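PDB 1ON3: methylmalonyl-CoA carboxyltransferase 12S subunit from Propionibacterium freudenreichii, which catalyses transfer of the carboxyl group of methylmalonyl-CoA to the biotin of the 1.3S subunit, forming propanoyl-CoA, as the hexameric core of transcarboxylase. Local coordinates for residues R386-E397 with R513-C523; F254-F265 with F320-V328. All blocks are in the same frame, centred on the assembly; numbering follows the deposited sequence. Where two conformers were deposited one is given.

Both contacts are largely buried, with their centres about 23 Å and their nearest atoms about 10 Å apart. Contact 1 lays the C-terminal tail, residues 513-523, along helix 384-397 at an interface with a second subunit. Contact 2 joins the loop after helix 241-253 to the hairpin of strands 316-323 and 326-333, and only Asn259 there comes within reach of the second subunit. Helix 344-359 borders both, touching Phe521 in contact 1 and Phe320 in contact 2. Aromatic packing fills the middle of contact 1 between charged ends, one of them the chain terminus beside a cadmium site. In contact 2 a stacked arginine and a serine hydroxyl lie inside, while Phe265 and a salt bridge occupy the outer end.

Contact 1: R386-E397 with R513-C523; sequences RHGAKMLYAYSE and RPAKKHGNFPC. With CD (cadmium ion), chain K.
Phe521 and Tyr393 meet as an offset edge-to-face pair, the edge of Phe521 turned to the Tyr393 face with planes 82° apart. CD2 of Tyr393 comes 3.3 Å from CD2 of Phe521. Phe521 CA sits almost exactly over the Tyr393 ring, 4.0 Å from its centroid, a CH-pi contact. CG of Tyr393 is anti to the backbone N (chi1 -172°), which sends the ring out across the tail until OH ends beside Gly519. Next along the tail, Pro522 puts CB 3.4 Å from Arg386 O, a buried carbonyl with no polar partner, while its CG rests on Ala389 CB. The extended Lys390 chain runs past Pro522 in the opposite direction and crosses Phe521 at about a right angle.

In the C-terminal half of this crotonase-like carboxyltransferase, helix 384-397 leads toward sheet strand 402-407, and the tail lies along the helix and ends where two subunits meet. The terminal carboxylate of Cys523 is gripped by two cations: Arg386 NH1 reaches OXT at 2.8 Å in the guanidinium plane, and Lys390 NZ reaches O at 2.7 Å from above the carbonyl plane. Asp348 is a second partner of Lys390, and Ser231 of the second subunit accepts from Arg386 NE. A water linking Arg386 NH1 and Cys523 O also binds the cadmium ion, which His387 NE2 holds at 2.3 Å with three more waters and His387 of the second subunit.

At the other end, in one of two conformers of Glu397, NH2 of the bent Arg513 forms a salt bridge with Glu397 OE2 at 2.8 Å from above the carboxylate plane, the flat groups 86° apart; a water then bridges OE2 to Tyr393 OH and Lys516 NZ, the lysine also binding Ser165 O of the second subunit.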
loop_
_atom_site.group_PDB
_atom_site.type_symbol
_atom_site.label_atom_id
_atom_site.label_comp_id
_atom_site.label_asym_id
_atom_site.label_seq_id
_atom_site.Cartn_x
_atom_site.Cartn_y
_atom_site.Cartn_z
ATOM N N ARG E 386 15.881 -7.936 -32.196
ATOM C CA ARG E 386 15.514 -7.028 -31.108
ATOM C C ARG E 386 14.256 -6.188 -31.401
ATOM O O ARG E 386 13.549 -5.803 -30.473
ATOM C CB ARG E 386 16.705 -6.135 -30.735
ATOM C CG ARG E 386 17.220 -5.241 -31.851
ATOM C CD ARG E 386 18.635 -4.758 -31.521
ATOM N NE ARG E 386 19.244 -4.043 -32.644
ATOM C CZ ARG E 386 19.011 -2.775 -32.960
ATOM N NH1 ARG E 386 18.171 -2.040 -32.233
ATOM N NH2 ARG E 386 19.610 -2.242 -34.021
ATOM N N HIS E 387 13.962 -5.908 -32.670
ATOM C CA HIS E 387 12.759 -5.133 -32.977
ATOM C C HIS E 387 11.506 -6.013 -32.851
ATOM O O HIS E 387 10.520 -5.621 -32.234
ATOM C CB HIS E 387 12.821 -4.514 -34.384
ATOM C CG HIS E 387 13.754 -3.343 -34.496
ATOM N ND1 HIS E 387 15.121 -3.487 -34.607
ATOM C CD2 HIS E 387 13.514 -2.010 -34.519
ATOM C CE1 HIS E 387 15.682 -2.292 -34.696
ATOM N NE2 HIS E 387 14.729 -1.378 -34.644
ATOM N N GLY E 388 11.559 -7.209 -33.423
ATOM C CA GLY E 388 10.427 -8.116 -33.348
ATOM C C GLY E 388 10.113 -8.441 -31.900
ATOM O O GLY E 388 8.951 -8.606 -31.526
ATOM N N ALA E 389 11.154 -8.504 -31.075
ATOM C CA ALA E 389 10.984 -8.805 -29.655
ATOM C C ALA E 389 10.090 -7.768 -28.954
ATOM O O ALA E 389 9.491 -8.058 -27.913
ATOM C CB ALA E 389 12.342 -8.862 -28.965
ATOM N N LYS E 390 10.011 -6.566 -29.519
ATOM C CA LYS E 390 9.185 -5.514 -28.941
ATOM C C LYS E 390 7.712 -5.897 -28.938
ATOM O O LYS E 390 6.985 -5.536 -28.029
ATOM C CB LYS E 390 9.359 -4.212 -29.711
ATOM C CG LYS E 390 10.759 -3.631 -29.601
ATOM C CD LYS E 390 10.914 -2.358 -30.421
ATOM C CE LYS E 390 12.381 -1.887 -30.377
ATOM N NZ LYS E 390 12.599 -0.635 -31.173
ATOM N N MET E 391 7.261 -6.609 -29.967
ATOM C CA MET E 391 5.855 -7.023 -30.005
ATOM C C MET E 391 5.583 -8.060 -28.918
ATOM O O MET E 391 4.577 -7.985 -28.209
ATOM C CB MET E 391 5.505 -7.606 -31.377
ATOM C CG MET E 391 5.448 -6.559 -32.472
ATOM S SD MET E 391 5.036 -7.247 -34.081
ATOM C CE MET E 391 3.295 -7.669 -33.864
ATOM N N LEU E 392 6.473 -9.047 -28.798
ATOM C CA LEU E 392 6.319 -10.064 -27.769
ATOM C C LEU E 392 6.359 -9.387 -26.405
ATOM O O LEU E 392 5.596 -9.730 -25.502
ATOM C CB LEU E 392 7.448 -11.086 -27.865
ATOM C CG LEU E 392 7.492 -11.796 -29.216
ATOM C CD1 LEU E 392 8.832 -12.520 -29.380
ATOM C CD2 LEU E 392 6.302 -12.748 -29.309
ATOM N N TYR E 393 7.258 -8.420 -26.254
ATOM C CA TYR E 393 7.369 -7.728 -24.985
ATOM C C TYR E 393 6.097 -6.947 -24.661
ATOM O O TYR E 393 5.517 -7.122 -23.581
ATOM C CB TYR E 393 8.552 -6.764 -24.989
ATOM C CG TYR E 393 8.802 -6.177 -23.624
ATOM C CD1 TYR E 393 9.770 -6.707 -22.783
ATOM C CD2 TYR E 393 8.017 -5.125 -23.149
ATOM C CE1 TYR E 393 9.959 -6.210 -21.489
ATOM C CE2 TYR E 393 8.188 -4.628 -21.863
ATOM C CZ TYR E 393 9.160 -5.173 -21.041
ATOM O OH TYR E 393 9.313 -4.675 -19.766
ATOM N N ALA E 394 5.684 -6.079 -25.585
ATOM C CA ALA E 394 4.504 -5.246 -25.375
ATOM C C ALA E 394 3.257 -6.056 -25.051
ATOM O O ALA E 394 2.544 -5.748 -24.098
ATOM C CB ALA E 394 4.251 -4.355 -26.596
ATOM N N TYR E 395 2.977 -7.091 -25.836
ATOM C CA TYR E 395 1.796 -7.902 -25.550
ATOM C C TYR E 395 1.915 -8.668 -24.226
ATOM O O TYR E 395 0.965 -8.692 -23.438
ATOM C CB TYR E 395 1.532 -8.873 -26.704
ATOM C CG TYR E 395 0.746 -8.258 -27.839
ATOM C CD1 TYR E 395 1.254 -8.247 -29.131
ATOM C CD2 TYR E 395 -0.519 -7.709 -27.619
ATOM C CE1 TYR E 395 0.529 -7.708 -30.184
ATOM C CE2 TYR E 395 -1.258 -7.166 -28.671
ATOM C CZ TYR E 395 -0.723 -7.171 -29.948
ATOM O OH TYR E 395 -1.430 -6.636 -30.995
ATOM N N SER E 396 3.073 -9.281 -23.964
ATOM C CA SER E 396 3.257 -10.037 -22.714
ATOM C C SER E 396 3.132 -9.160 -21.464
ATOM O O SER E 396 2.726 -9.626 -20.414
ATOM C CB SER E 396 4.621 -10.750 -22.686
ATOM O OG SER E 396 4.768 -11.634 -23.789
ATOM N N GLU E 397 3.498 -7.890 -21.578
ATOM C CA GLU E 397 3.410 -6.975 -20.444
ATOM C C GLU E 397 1.995 -6.391 -20.316
ATOM O O GLU E 397 1.559 -6.022 -19.227
ATOM C CB GLU E 397 4.403 -5.823 -20.623
ATOM C CG GLU E 397 4.427 -4.832 -19.469
ATOM C CD GLU E 397 5.010 -5.417 -18.192
ATOM O OE1 GLU E 397 4.926 -4.749 -17.143
ATOM O OE2 GLU E 397 5.559 -6.540 -18.233
ATOM N N ARG E 513 0.934 -7.598 -12.247
ATOM C CA ARG E 513 2.271 -7.919 -12.741
ATOM C C ARG E 513 3.264 -7.921 -11.582
ATOM O O ARG E 513 3.008 -7.314 -10.546
ATOM C CB ARG E 513 2.699 -6.861 -13.773
ATOM C CG ARG E 513 1.833 -6.811 -15.031
ATOM C CD ARG E 513 2.047 -8.076 -15.862
ATOM N NE ARG E 513 3.391 -8.127 -16.435
ATOM C CZ ARG E 513 3.972 -9.230 -16.905
ATOM N NH1 ARG E 513 3.341 -10.396 -16.875
ATOM N NH2 ARG E 513 5.190 -9.161 -17.418
ATOM N N PRO E 514 4.409 -8.610 -11.740
ATOM C CA PRO E 514 5.410 -8.645 -10.669
ATOM C C PRO E 514 5.862 -7.220 -10.359
ATOM O O PRO E 514 5.873 -6.368 -11.243
ATOM C CB PRO E 514 6.540 -9.472 -11.279
ATOM C CG PRO E 514 5.817 -10.388 -12.225
ATOM C CD PRO E 514 4.822 -9.465 -12.872
ATOM N N ALA E 515 6.234 -6.962 -9.108
ATOM C CA ALA E 515 6.695 -5.630 -8.729
ATOM C C ALA E 515 8.045 -5.376 -9.395
ATOM O O ALA E 515 8.951 -6.213 -9.332
ATOM C CB ALA E 515 6.825 -5.530 -7.201
ATOM N N LYS E 516 8.168 -4.226 -10.043
ATOM C CA LYS E 516 9.400 -3.842 -10.721
ATOM C C LYS E 516 9.312 -2.360 -11.049
ATOM O O LYS E 516 8.217 -1.816 -11.145
ATOM C CB LYS E 516 9.567 -4.640 -12.019
ATOM C CG LYS E 516 8.443 -4.440 -13.030
ATOM C CD LYS E 516 8.634 -5.322 -14.278
ATOM C CE LYS E 516 8.244 -6.783 -14.015
ATOM N NZ LYS E 516 8.471 -7.663 -15.214
ATOM N N LYS E 517 10.453 -1.694 -11.198
ATOM C CA LYS E 517 10.415 -0.285 -11.560
ATOM C C LYS E 517 9.827 -0.246 -12.947
ATOM O O LYS E 517 9.027 0.613 -13.283
ATOM C CB LYS E 517 11.819 0.304 -11.620
ATOM C CG LYS E 517 12.494 0.486 -10.277
ATOM C CD LYS E 517 13.738 1.330 -10.491
ATOM C CE LYS E 517 14.539 1.510 -9.234
ATOM N NZ LYS E 517 15.721 2.353 -9.590
ATOM N N HIS E 518 10.271 -1.199 -13.757
ATOM C CA HIS E 518 9.837 -1.343 -15.132
ATOM C C HIS E 518 10.668 -2.499 -15.687
ATOM O O HIS E 518 11.706 -2.866 -15.118
ATOM C CB HIS E 518 10.119 -0.057 -15.923
ATOM C CG HIS E 518 11.532 0.429 -15.809
ATOM N ND1 HIS E 518 12.593 -0.230 -16.389
ATOM C CD2 HIS E 518 12.066 1.472 -15.127
ATOM C CE1 HIS E 518 13.721 0.381 -16.065
ATOM N NE2 HIS E 518 13.430 1.417 -15.298
ATOM N N GLY E 519 10.203 -3.080 -16.780
ATOM C CA GLY E 519 10.946 -4.155 -17.393
ATOM C C GLY E 519 12.017 -3.548 -18.282
ATOM O O GLY E 519 12.212 -2.325 -18.294
ATOM N N ASN E 520 12.702 -4.406 -19.033
ATOM C CA ASN E 520 13.767 -3.983 -19.943
ATOM C C ASN E 520 13.198 -4.058 -21.371
ATOM O O ASN E 520 13.452 -5.019 -22.087
ATOM C CB ASN E 520 14.979 -4.938 -19.788
ATOM C CG ASN E 520 16.247 -4.424 -20.499
ATOM O OD1 ASN E 520 16.223 -3.385 -21.163
ATOM N ND2 ASN E 520 17.364 -5.161 -20.356
ATOM N N PHE E 521 12.428 -3.051 -21.778
ATOM C CA PHE E 521 11.823 -3.039 -23.120
ATOM C C PHE E 521 12.920 -3.037 -24.187
ATOM O O PHE E 521 13.871 -2.261 -24.108
ATOM C CB PHE E 521 10.926 -1.808 -23.262
ATOM C CG PHE E 521 10.165 -1.743 -24.565
ATOM C CD1 PHE E 521 10.677 -1.052 -25.650
ATOM C CD2 PHE E 521 8.929 -2.357 -24.692
ATOM C CE1 PHE E 521 9.971 -0.965 -26.843
ATOM C CE2 PHE E 521 8.211 -2.279 -25.887
ATOM C CZ PHE E 521 8.737 -1.579 -26.960
ATOM N N PRO E 522 12.802 -3.905 -25.207
ATOM C CA PRO E 522 13.848 -3.923 -26.238
ATOM C C PRO E 522 14.030 -2.597 -26.962
ATOM O O PRO E 522 13.063 -1.855 -27.193
ATOM C CB PRO E 522 13.393 -5.036 -27.176
ATOM C CG PRO E 522 12.698 -5.989 -26.251
ATOM C CD PRO E 522 11.886 -5.046 -25.363
ATOM N N CYS E 523 15.284 -2.300 -27.309
ATOM C CA CYS E 523 15.600 -1.063 -28.007
ATOM C C CYS E 523 15.867 -1.321 -29.489
ATOM O O CYS E 523 15.152 -0.715 -30.320
ATOM C CB CYS E 523 16.823 -0.381 -27.369
ATOM S SG CYS E 523 16.495 0.336 -25.731
ATOM O OXT CYS E 523 16.800 -2.109 -29.789
HETATM CD CD CD K . 15.397 0.848 -34.538
HETATM O O HOH W 1 16.161 0.394 -32.355
HETATM O O HOH W 2 12.657 0.683 -28.455
HETATM O O HOH W 3 8.210 -6.814 -17.835
HETATM O O HOH W 4 4.782 -11.450 -19.140
HETATM O O HOH W 5 14.877 1.460 -36.798
HETATM O O HOH W 6 17.547 0.464 -35.538
HETATM O O HOH W 7 13.279 1.129 -33.819
#

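Contact 2: F254-F265 with F320-V328; sequences FLPQNNTEEASF and FARVNGRSV
Loop 254-265 places CA of Phe254 5.5 Å from CA of Ser327 and CA of Phe265 4.7 Å from CA of Gly325, on a beta hairpin closed by a type I' turn from Val323 to Arg326. This hairpin belongs to the mixed sheet of the C-terminal carboxyltransferase half, a crotonase-like fold. The Phe254 ring is sandwiched between Phe320 and Arg322. Phe320 CB lies over the centre of one face, 3.7 Å from the centroid, and the Phe320 ring is slid aside with little overlap. On the opposite face the Arg322 guanidinium stacks nearly flat, 12° between planes and 4.0 Å between centres, a cation-pi contact; Ser253 OG binds its NH2.

At the outer end Arg326 bends at chi3 (-55°), and its NH1 forms a salt bridge with Glu262 OE1 at 2.9 Å, in the guanidinium plane, on the syn side but well out of the carboxylate plane. Phe265 CZ touches a face of this guanidinium, its ring steeply inclined. Phe265 CA lies 3.0 Å from Gly325 O, a CA-H...O contact. Ser327 OG donates to Phe254 O at 2.8 Å and accepts from a water, 2.6 Å from OG, that also joins Ser264 O and Arg322 NE.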
loop_
_atom_site.group_PDB
_atom_site.type_symbol
_atom_site.label_atom_id
_atom_site.label_comp_id
_atom_site.label_asym_id
_atom_site.label_seq_id
_atom_site.Cartn_x
_atom_site.Cartn_y
_atom_site.Cartn_z
ATOM N N PHE E 254 -11.143 8.912 -28.534
ATOM C CA PHE E 254 -10.946 7.498 -28.199
ATOM C C PHE E 254 -10.219 7.325 -26.870
ATOM O O PHE E 254 -10.132 6.212 -26.334
ATOM C CB PHE E 254 -10.096 6.777 -29.266
ATOM C CG PHE E 254 -10.787 6.593 -30.591
ATOM C CD1 PHE E 254 -10.564 7.488 -31.638
ATOM C CD2 PHE E 254 -11.666 5.530 -30.785
ATOM C CE1 PHE E 254 -11.212 7.332 -32.864
ATOM C CE2 PHE E 254 -12.317 5.356 -31.995
ATOM C CZ PHE E 254 -12.090 6.269 -33.050
ATOM N N LEU E 255 -9.707 8.425 -26.329
ATOM C CA LEU E 255 -8.908 8.356 -25.112
ATOM C C LEU E 255 -9.528 8.808 -23.804
ATOM O O LEU E 255 -10.368 9.703 -23.763
ATOM C CB LEU E 255 -7.604 9.157 -25.305
ATOM C CG LEU E 255 -6.912 9.014 -26.670
ATOM C CD1 LEU E 255 -5.688 9.951 -26.759
ATOM C CD2 LEU E 255 -6.492 7.563 -26.864
ATOM N N PRO E 256 -9.100 8.185 -22.708
ATOM C CA PRO E 256 -9.599 8.548 -21.381
ATOM C C PRO E 256 -8.883 9.850 -20.987
ATOM O O PRO E 256 -7.939 10.275 -21.668
ATOM C CB PRO E 256 -9.141 7.382 -20.523
ATOM C CG PRO E 256 -7.814 7.006 -21.178
ATOM C CD PRO E 256 -8.167 7.043 -22.634
ATOM N N GLN E 257 -9.341 10.491 -19.915
ATOM C CA GLN E 257 -8.710 11.710 -19.431
ATOM C C GLN E 257 -7.319 11.421 -18.878
ATOM O O GLN E 257 -6.392 12.222 -19.048
ATOM C CB GLN E 257 -9.546 12.323 -18.316
ATOM C CG GLN E 257 -10.816 12.983 -18.784
ATOM C CD GLN E 257 -10.530 14.194 -19.648
ATOM O OE1 GLN E 257 -10.445 14.093 -20.871
ATOM N NE2 GLN E 257 -10.356 15.348 -19.008
ATOM N N ASN E 258 -7.185 10.281 -18.202
ATOM C CA ASN E 258 -5.924 9.879 -17.584
ATOM C C ASN E 258 -5.898 8.364 -17.391
ATOM O O ASN E 258 -6.862 7.677 -17.738
ATOM C CB ASN E 258 -5.754 10.594 -16.237
ATOM C CG ASN E 258 -6.908 10.337 -15.299
ATOM O OD1 ASN E 258 -7.075 9.232 -14.811
ATOM N ND2 ASN E 258 -7.721 11.366 -15.048
ATOM N N ASN E 259 -4.812 7.843 -16.835
ATOM C CA ASN E 259 -4.686 6.396 -16.690
ATOM C C ASN E 259 -5.534 5.702 -15.620
ATOM O O ASN E 259 -5.426 4.489 -15.455
ATOM C CB ASN E 259 -3.210 6.000 -16.518
ATOM C CG ASN E 259 -2.628 6.428 -15.181
ATOM O OD1 ASN E 259 -3.328 6.955 -14.330
ATOM N ND2 ASN E 259 -1.333 6.187 -14.991
ATOM N N THR E 260 -6.365 6.450 -14.891
ATOM C CA THR E 260 -7.200 5.834 -13.862
ATOM C C THR E 260 -8.599 5.539 -14.416
ATOM O O THR E 260 -9.436 4.962 -13.714
ATOM C CB THR E 260 -7.378 6.746 -12.611
ATOM O OG1 THR E 260 -8.107 7.922 -12.980
ATOM C CG2 THR E 260 -6.032 7.163 -12.040
ATOM N N GLU E 261 -8.842 5.913 -15.670
ATOM C CA GLU E 261 -10.157 5.717 -16.301
ATOM C C GLU E 261 -10.097 5.015 -17.669
ATOM O O GLU E 261 -9.050 4.954 -18.313
ATOM C CB GLU E 261 -10.828 7.084 -16.511
ATOM C CG GLU E 261 -11.016 7.909 -15.243
ATOM C CD GLU E 261 -11.074 9.408 -15.516
ATOM O OE1 GLU E 261 -11.467 9.812 -16.635
ATOM O OE2 GLU E 261 -10.734 10.187 -14.599
ATOM N N GLU E 262 -11.234 4.487 -18.108
ATOM C CA GLU E 262 -11.316 3.880 -19.430
ATOM C C GLU E 262 -12.045 4.974 -20.189
ATOM O O GLU E 262 -12.811 5.735 -19.584
ATOM C CB GLU E 262 -12.149 2.597 -19.408
ATOM C CG GLU E 262 -12.205 1.904 -20.759
ATOM C CD GLU E 262 -12.854 0.533 -20.695
ATOM O OE1 GLU E 262 -12.913 -0.141 -21.752
ATOM O OE2 GLU E 262 -13.298 0.135 -19.591
ATOM N N ALA E 263 -11.818 5.083 -21.492
ATOM C CA ALA E 263 -12.470 6.143 -22.258
ATOM C C ALA E 263 -13.992 6.041 -22.182
ATOM O O ALA E 263 -14.554 4.943 -22.114
ATOM C CB ALA E 263 -12.024 6.091 -23.711
ATOM N N SER E 264 -14.660 7.188 -22.185
ATOM C CA SER E 264 -16.118 7.198 -22.156
ATOM C C SER E 264 -16.628 6.643 -23.495
ATOM O O SER E 264 -16.029 6.883 -24.552
ATOM C CB SER E 264 -16.626 8.627 -21.937
ATOM O OG SER E 264 -16.112 9.143 -20.724
ATOM N N PHE E 265 -17.715 5.877 -23.448
ATOM C CA PHE E 265 -18.285 5.306 -24.661
ATOM C C PHE E 265 -18.842 6.428 -25.521
ATOM O O PHE E 265 -19.319 7.440 -25.001
ATOM C CB PHE E 265 -19.419 4.331 -24.322
ATOM C CG PHE E 265 -18.969 3.059 -23.651
ATOM C CD1 PHE E 265 -17.651 2.888 -23.223
ATOM C CD2 PHE E 265 -19.879 2.032 -23.427
ATOM C CE1 PHE E 265 -17.260 1.717 -22.586
ATOM C CE2 PHE E 265 -19.489 0.855 -22.788
ATOM C CZ PHE E 265 -18.182 0.701 -22.368
ATOM N N PHE E 320 -7.630 2.866 -34.157
ATOM C CA PHE E 320 -8.548 2.993 -33.038
ATOM C C PHE E 320 -9.957 2.822 -33.613
ATOM O O PHE E 320 -10.251 3.291 -34.719
ATOM C CB PHE E 320 -8.452 4.377 -32.394
ATOM C CG PHE E 320 -7.257 4.561 -31.510
ATOM C CD1 PHE E 320 -6.322 5.556 -31.779
ATOM C CD2 PHE E 320 -7.081 3.768 -30.382
ATOM C CE1 PHE E 320 -5.224 5.760 -30.921
ATOM C CE2 PHE E 320 -5.997 3.959 -29.527
ATOM C CZ PHE E 320 -5.068 4.955 -29.792
ATOM N N ALA E 321 -10.828 2.161 -32.862
ATOM C CA ALA E 321 -12.197 1.971 -33.298
ATOM C C ALA E 321 -13.030 1.741 -32.068
ATOM O O ALA E 321 -12.543 1.866 -30.940
ATOM C CB ALA E 321 -12.296 0.772 -34.218
ATOM N N ARG E 322 -14.291 1.389 -32.277
ATOM C CA ARG E 322 -15.159 1.122 -31.154
ATOM C C ARG E 322 -16.032 -0.094 -31.391
ATOM O O ARG E 322 -16.420 -0.397 -32.529
ATOM C CB ARG E 322 -16.043 2.336 -30.864
ATOM C CG ARG E 322 -15.304 3.498 -30.194
ATOM C CD ARG E 322 -16.233 4.667 -29.952
ATOM N NE ARG E 322 -15.501 5.840 -29.486
ATOM C CZ ARG E 322 -15.121 6.853 -30.256
ATOM N NH1 ARG E 322 -15.400 6.859 -31.553
ATOM N NH2 ARG E 322 -14.456 7.867 -29.718
ATOM N N VAL E 323 -16.300 -0.817 -30.313
ATOM C CA VAL E 323 -17.190 -1.963 -30.384
ATOM C C VAL E 323 -18.199 -1.706 -29.277
ATOM O O VAL E 323 -17.835 -1.612 -28.108
ATOM C CB VAL E 323 -16.454 -3.301 -30.146
ATOM C CG1 VAL E 323 -17.470 -4.451 -30.179
ATOM C CG2 VAL E 323 -15.400 -3.519 -31.247
ATOM N N ASN E 324 -19.466 -1.567 -29.654
ATOM C CA ASN E 324 -20.522 -1.278 -28.685
ATOM C C ASN E 324 -20.175 0.002 -27.920
ATOM O O ASN E 324 -20.406 0.106 -26.713
ATOM C CB ASN E 324 -20.691 -2.442 -27.709
ATOM C CG ASN E 324 -21.146 -3.734 -28.397
ATOM O OD1 ASN E 324 -20.885 -4.824 -27.897
ATOM N ND2 ASN E 324 -21.835 -3.611 -29.528
ATOM N N GLY E 325 -19.607 0.971 -28.636
ATOM C CA GLY E 325 -19.243 2.248 -28.033
ATOM C C GLY E 325 -17.940 2.311 -27.260
ATOM O O GLY E 325 -17.497 3.397 -26.884
ATOM N N ARG E 326 -17.312 1.161 -27.030
ATOM C CA ARG E 326 -16.063 1.106 -26.269
ATOM C C ARG E 326 -14.834 1.266 -27.165
ATOM O O ARG E 326 -14.725 0.591 -28.200
ATOM C CB ARG E 326 -15.976 -0.245 -25.528
ATOM C CG ARG E 326 -14.755 -0.472 -24.661
ATOM C CD ARG E 326 -14.570 -1.972 -24.398
ATOM N NE ARG E 326 -15.766 -2.595 -23.812
ATOM C CZ ARG E 326 -16.146 -2.417 -22.548
ATOM N NH1 ARG E 326 -15.421 -1.652 -21.746
ATOM N NH2 ARG E 326 -17.265 -2.968 -22.097
ATOM N N SER E 327 -13.919 2.158 -26.773
ATOM C CA SER E 327 -12.682 2.358 -27.523
ATOM C C SER E 327 -11.862 1.075 -27.496
ATOM O O SER E 327 -11.719 0.450 -26.443
ATOM C CB SER E 327 -11.801 3.467 -26.917
ATOM O OG SER E 327 -12.366 4.760 -27.054
ATOM N N VAL E 328 -11.347 0.683 -28.662
ATOM C CA VAL E 328 -10.474 -0.486 -28.777
ATOM C C VAL E 328 -9.355 -0.147 -29.762
ATOM O O VAL E 328 -9.501 0.745 -30.611
ATOM C CB VAL E 328 -11.200 -1.771 -29.325
ATOM C CG1 VAL E 328 -12.315 -2.190 -28.379
ATOM C CG2 VAL E 328 -11.725 -1.530 -30.737
HETATM O O HOH W 8 -11.780 1.305 -23.863
HETATM O O HOH W 9 -14.085 2.988 -24.011
HETATM O O HOH W 10 -14.634 5.894 -26.778
#